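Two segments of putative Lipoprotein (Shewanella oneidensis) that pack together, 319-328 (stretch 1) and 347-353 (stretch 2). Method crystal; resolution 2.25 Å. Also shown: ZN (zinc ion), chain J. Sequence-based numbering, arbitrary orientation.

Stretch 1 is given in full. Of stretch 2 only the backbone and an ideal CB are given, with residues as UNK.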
# COMPACT_ATOMS: atom_id res chain seq x y z
N PHE A 319 -8.34 -6.33 24.20
CA PHE A 319 -8.28 -5.66 22.93
C PHE A 319 -8.92 -6.54 21.83
O PHE A 319 -9.83 -6.12 21.12
CB PHE A 319 -6.83 -5.30 22.59
CG PHE A 319 -6.68 -4.55 21.30
CD1 PHE A 319 -7.04 -3.22 21.22
CD2 PHE A 319 -6.17 -5.16 20.17
CE1 PHE A 319 -6.91 -2.52 20.02
CE2 PHE A 319 -6.03 -4.47 18.96
CZ PHE A 319 -6.43 -3.15 18.88
N VAL A 320 -8.43 -7.76 21.74
CA VAL A 320 -8.84 -8.73 20.70
C VAL A 320 -10.33 -9.11 20.86
O VAL A 320 -11.05 -9.08 19.92
CB VAL A 320 -7.91 -9.97 20.70
CG1 VAL A 320 -8.42 -11.03 19.75
CG2 VAL A 320 -6.47 -9.55 20.30
N SER A 321 -10.78 -9.41 22.06
CA SER A 321 -12.19 -9.61 22.35
C SER A 321 -13.07 -8.42 22.00
O SER A 321 -14.21 -8.62 21.57
CB SER A 321 -12.39 -9.85 23.83
OG SER A 321 -11.92 -11.12 24.12
N GLU A 322 -12.57 -7.19 22.20
CA GLU A 322 -13.41 -6.01 21.89
C GLU A 322 -13.62 -6.00 20.39
O GLU A 322 -14.73 -5.72 19.91
CB GLU A 322 -12.81 -4.70 22.41
CG GLU A 322 -13.58 -3.40 22.07
CD GLU A 322 -15.02 -3.38 22.62
OE1 GLU A 322 -15.25 -3.97 23.69
OE2 GLU A 322 -15.93 -2.81 21.97
N VAL A 323 -12.57 -6.36 19.65
CA VAL A 323 -12.68 -6.45 18.21
C VAL A 323 -13.67 -7.49 17.78
O VAL A 323 -14.51 -7.20 16.91
CB VAL A 323 -11.32 -6.69 17.52
CG1 VAL A 323 -11.52 -6.74 16.02
CG2 VAL A 323 -10.33 -5.56 17.84
N ARG A 324 -13.63 -8.69 18.37
CA ARG A 324 -14.59 -9.75 18.01
C ARG A 324 -16.02 -9.33 18.33
O ARG A 324 -16.95 -9.68 17.61
CB ARG A 324 -14.35 -11.04 18.80
CG ARG A 324 -13.12 -11.83 18.45
CD ARG A 324 -13.21 -13.30 18.88
NE ARG A 324 -12.05 -13.97 18.34
CZ ARG A 324 -10.91 -14.16 18.99
NH1 ARG A 324 -10.77 -13.83 20.27
NH2 ARG A 324 -9.90 -14.73 18.35
N LYS A 325 -16.21 -8.64 19.43
CA LYS A 325 -17.53 -8.16 19.81
C LYS A 325 -18.06 -7.10 18.81
O LYS A 325 -19.26 -7.10 18.44
CB LYS A 325 -17.45 -7.62 21.25
CG LYS A 325 -18.71 -7.02 21.85
CD LYS A 325 -18.44 -6.52 23.27
CE LYS A 325 -19.67 -5.82 23.86
NZ LYS A 325 -20.01 -4.56 23.12
N GLN A 326 -17.16 -6.25 18.31
CA GLN A 326 -17.57 -5.12 17.46
C GLN A 326 -18.01 -5.54 16.06
O GLN A 326 -18.95 -4.97 15.52
CB GLN A 326 -16.47 -4.06 17.34
CG GLN A 326 -16.42 -3.16 18.56
CD GLN A 326 -15.44 -2.03 18.43
OE1 GLN A 326 -15.00 -1.69 17.32
NE2 GLN A 326 -15.10 -1.42 19.56
N ILE A 327 -17.37 -6.55 15.50
CA ILE A 327 -17.66 -6.89 14.14
C ILE A 327 -19.16 -7.25 13.95
O ILE A 327 -19.79 -6.69 13.03
CB ILE A 327 -16.66 -7.93 13.59
CG1 ILE A 327 -15.31 -7.23 13.45
CG2 ILE A 327 -17.10 -8.43 12.21
CD1 ILE A 327 -14.17 -8.17 13.17
N PRO A 328 -19.73 -8.13 14.82
CA PRO A 328 -21.15 -8.38 14.67
C PRO A 328 -22.03 -7.17 14.94
O PRO A 328 -23.14 -7.13 14.45
CB PRO A 328 -21.46 -9.52 15.68
CG PRO A 328 -20.12 -10.08 16.10
CD PRO A 328 -19.02 -9.28 15.39
N UNK A 347 -18.57 -15.62 7.48
CA UNK A 347 -18.29 -14.93 8.73
C UNK A 347 -16.79 -14.66 8.86
O UNK A 347 -15.98 -15.55 8.59
CB UNK A 347 -18.79 -15.75 9.92
N UNK A 348 -16.42 -13.44 9.26
CA UNK A 348 -15.01 -13.05 9.30
C UNK A 348 -14.36 -13.56 10.55
O UNK A 348 -14.84 -13.31 11.66
CB UNK A 348 -14.86 -11.53 9.21
N UNK A 349 -13.25 -14.26 10.39
CA UNK A 349 -12.56 -14.85 11.53
C UNK A 349 -11.49 -13.91 12.08
O UNK A 349 -10.50 -13.64 11.40
CB UNK A 349 -11.93 -16.19 11.13
N UNK A 350 -11.65 -13.45 13.31
CA UNK A 350 -10.63 -12.61 13.89
C UNK A 350 -9.61 -13.53 14.45
O UNK A 350 -9.96 -14.49 15.11
CB UNK A 350 -11.18 -11.66 14.95
N UNK A 351 -8.35 -13.26 14.17
CA UNK A 351 -7.26 -14.05 14.70
C UNK A 351 -6.17 -13.12 15.19
O UNK A 351 -5.95 -12.03 14.65
CB UNK A 351 -6.72 -15.02 13.65
N UNK A 352 -5.48 -13.60 16.20
CA UNK A 352 -4.39 -12.90 16.82
C UNK A 352 -3.18 -12.99 15.85
O UNK A 352 -2.74 -14.09 15.49
CB UNK A 352 -4.07 -13.49 18.20
N UNK A 353 -2.69 -11.83 15.39
CA UNK A 353 -1.74 -11.74 14.26
C UNK A 353 -0.54 -12.62 14.46
O UNK A 353 0.11 -12.52 15.49
CB UNK A 353 -1.28 -10.30 14.06
ZN ZN J . -18.17 -1.75 22.76

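Stretch 1 is helical throughout, and the strand that runs through 350-352 is nearly antiparallel to it, at 171°. The axes come within 9.1 Å of each other. The side of the helix that meets stretch 2 carries Val320, Val323, Arg324 and Ile327. The first three positions along that side are apolar or long and basic, and Ile327 closes the row near the start of stretch 2.

Position 347 has its CA-to-CB bond sideways to the helix, and no atom of stretch 1 lies within 5.5 Å of the ideal CB. The backbone angles, -72/135, allow most residues, proline included. Stretch 1 sets no preference. The residue is Pro347. It is poorly ordered and makes no contact here.

Position 348 points toward the helix. Its ideal CB is 4.9 Å from Ile327 CG2, so a side chain of some length is needed to close the gap. The nearby surface is hydrocarbon. Leucine, isoleucine, methionine or phenylalanine would all be reasonable. The residue is Leu348. With chi1 t and chi2 p, it brings CD2 to 4.4 Å from Ile327 CD1, a loose apolar contact.

Position 349 points away, and its ideal CB has nothing of stretch 1 within 5.5 Å. Its extended backbone suits a beta-branched residue, but many others would serve. The residue is Val349, which makes no contact with the helix.

Position 350 points toward the helix at close range. Its ideal CB lies 4.0 Å from Arg324 CG, 4.9 Å from Ile327 CD1 and 5.0 Å from Val323 CG1. These carbons leave space for a compact apolar side chain, and the backbone, -84/133, is extended. Valine or isoleucine would fit this description, and alanine would fill less of the space. The residue is Val350, which has the largest covered area in stretch 2. Its CG2 lies 3.6 Å from Ile327 CD1, and its CG1 lies 4.4 Å from Val323 CG1. The backbone contributes too: Arg324 NH2 donates a hydrogen bond to Val350 O at 3.2 Å. The acceptor is a main-chain atom, so any residue at 350 offers it.

Position 351 again points away, as expected from strand alternation. Stretch 1 imposes little, and a long polar or charged residue is as acceptable as an apolar one. The residue is Arg351, whose NE and NH1 are hydrogen-bonded elsewhere in the structure.

Position 352 is sideways, with its ideal CB 5.1 Å from Val320 CG2. The guanidinium of Arg324 is the charge on offer. The ideal CB is 6.0 Å from Arg324 NH2, which suits glutamate; aspartate would be short, and glutamine could accept a hydrogen bond without the charge. The residue is Glu352. Its end comes nearer the helix than its CB does, and OE1 forms a salt bridge with Arg324 NH2 at 2.7 Å, near the plane of the guanidinium. OE2 lies 3.7 Å from Val320 CG1.

Position 353 is out of reach, so small, polar or apolar residues are all possible. The residue is Thr353, poorly ordered, with OG1 hydrogen-bonded elsewhere in the structure.

Stretch 2, residues 347-353: PLVVRET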
# COMPACT_ATOMS: atom_id res chain seq x y z
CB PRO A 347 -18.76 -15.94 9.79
CG PRO A 347 -18.44 -17.26 9.18
CD PRO A 347 -18.58 -17.09 7.68
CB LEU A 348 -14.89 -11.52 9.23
CG LEU A 348 -13.49 -10.89 9.24
CD1 LEU A 348 -12.53 -11.51 8.24
CD2 LEU A 348 -13.65 -9.39 9.01
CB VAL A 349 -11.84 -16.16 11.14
CG1 VAL A 349 -11.08 -16.71 12.35
CG2 VAL A 349 -12.85 -17.17 10.57
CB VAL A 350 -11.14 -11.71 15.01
CG1 VAL A 350 -10.02 -10.80 15.48
CG2 VAL A 350 -12.32 -10.88 14.54
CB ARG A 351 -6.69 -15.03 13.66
CG ARG A 351 -5.27 -14.73 13.17
CD ARG A 351 -4.81 -15.69 12.08
NE ARG A 351 -4.00 -15.01 11.06
CZ ARG A 351 -3.60 -15.56 9.91
NH1 ARG A 351 -2.89 -14.84 9.05
NH2 ARG A 351 -3.90 -16.82 9.62
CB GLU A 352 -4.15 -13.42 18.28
CG GLU A 352 -4.83 -14.73 18.77
CD GLU A 352 -6.34 -14.68 19.22
OE1 GLU A 352 -7.18 -15.13 18.41
OE2 GLU A 352 -6.70 -14.28 20.38
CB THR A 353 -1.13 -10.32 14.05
OG1 THR A 353 -2.16 -9.33 13.94
CG2 THR A 353 -0.26 -10.29 12.77
O HOH W 1 -17.20 -0.80 24.64
O HOH W 2 -18.62 0.23 21.18
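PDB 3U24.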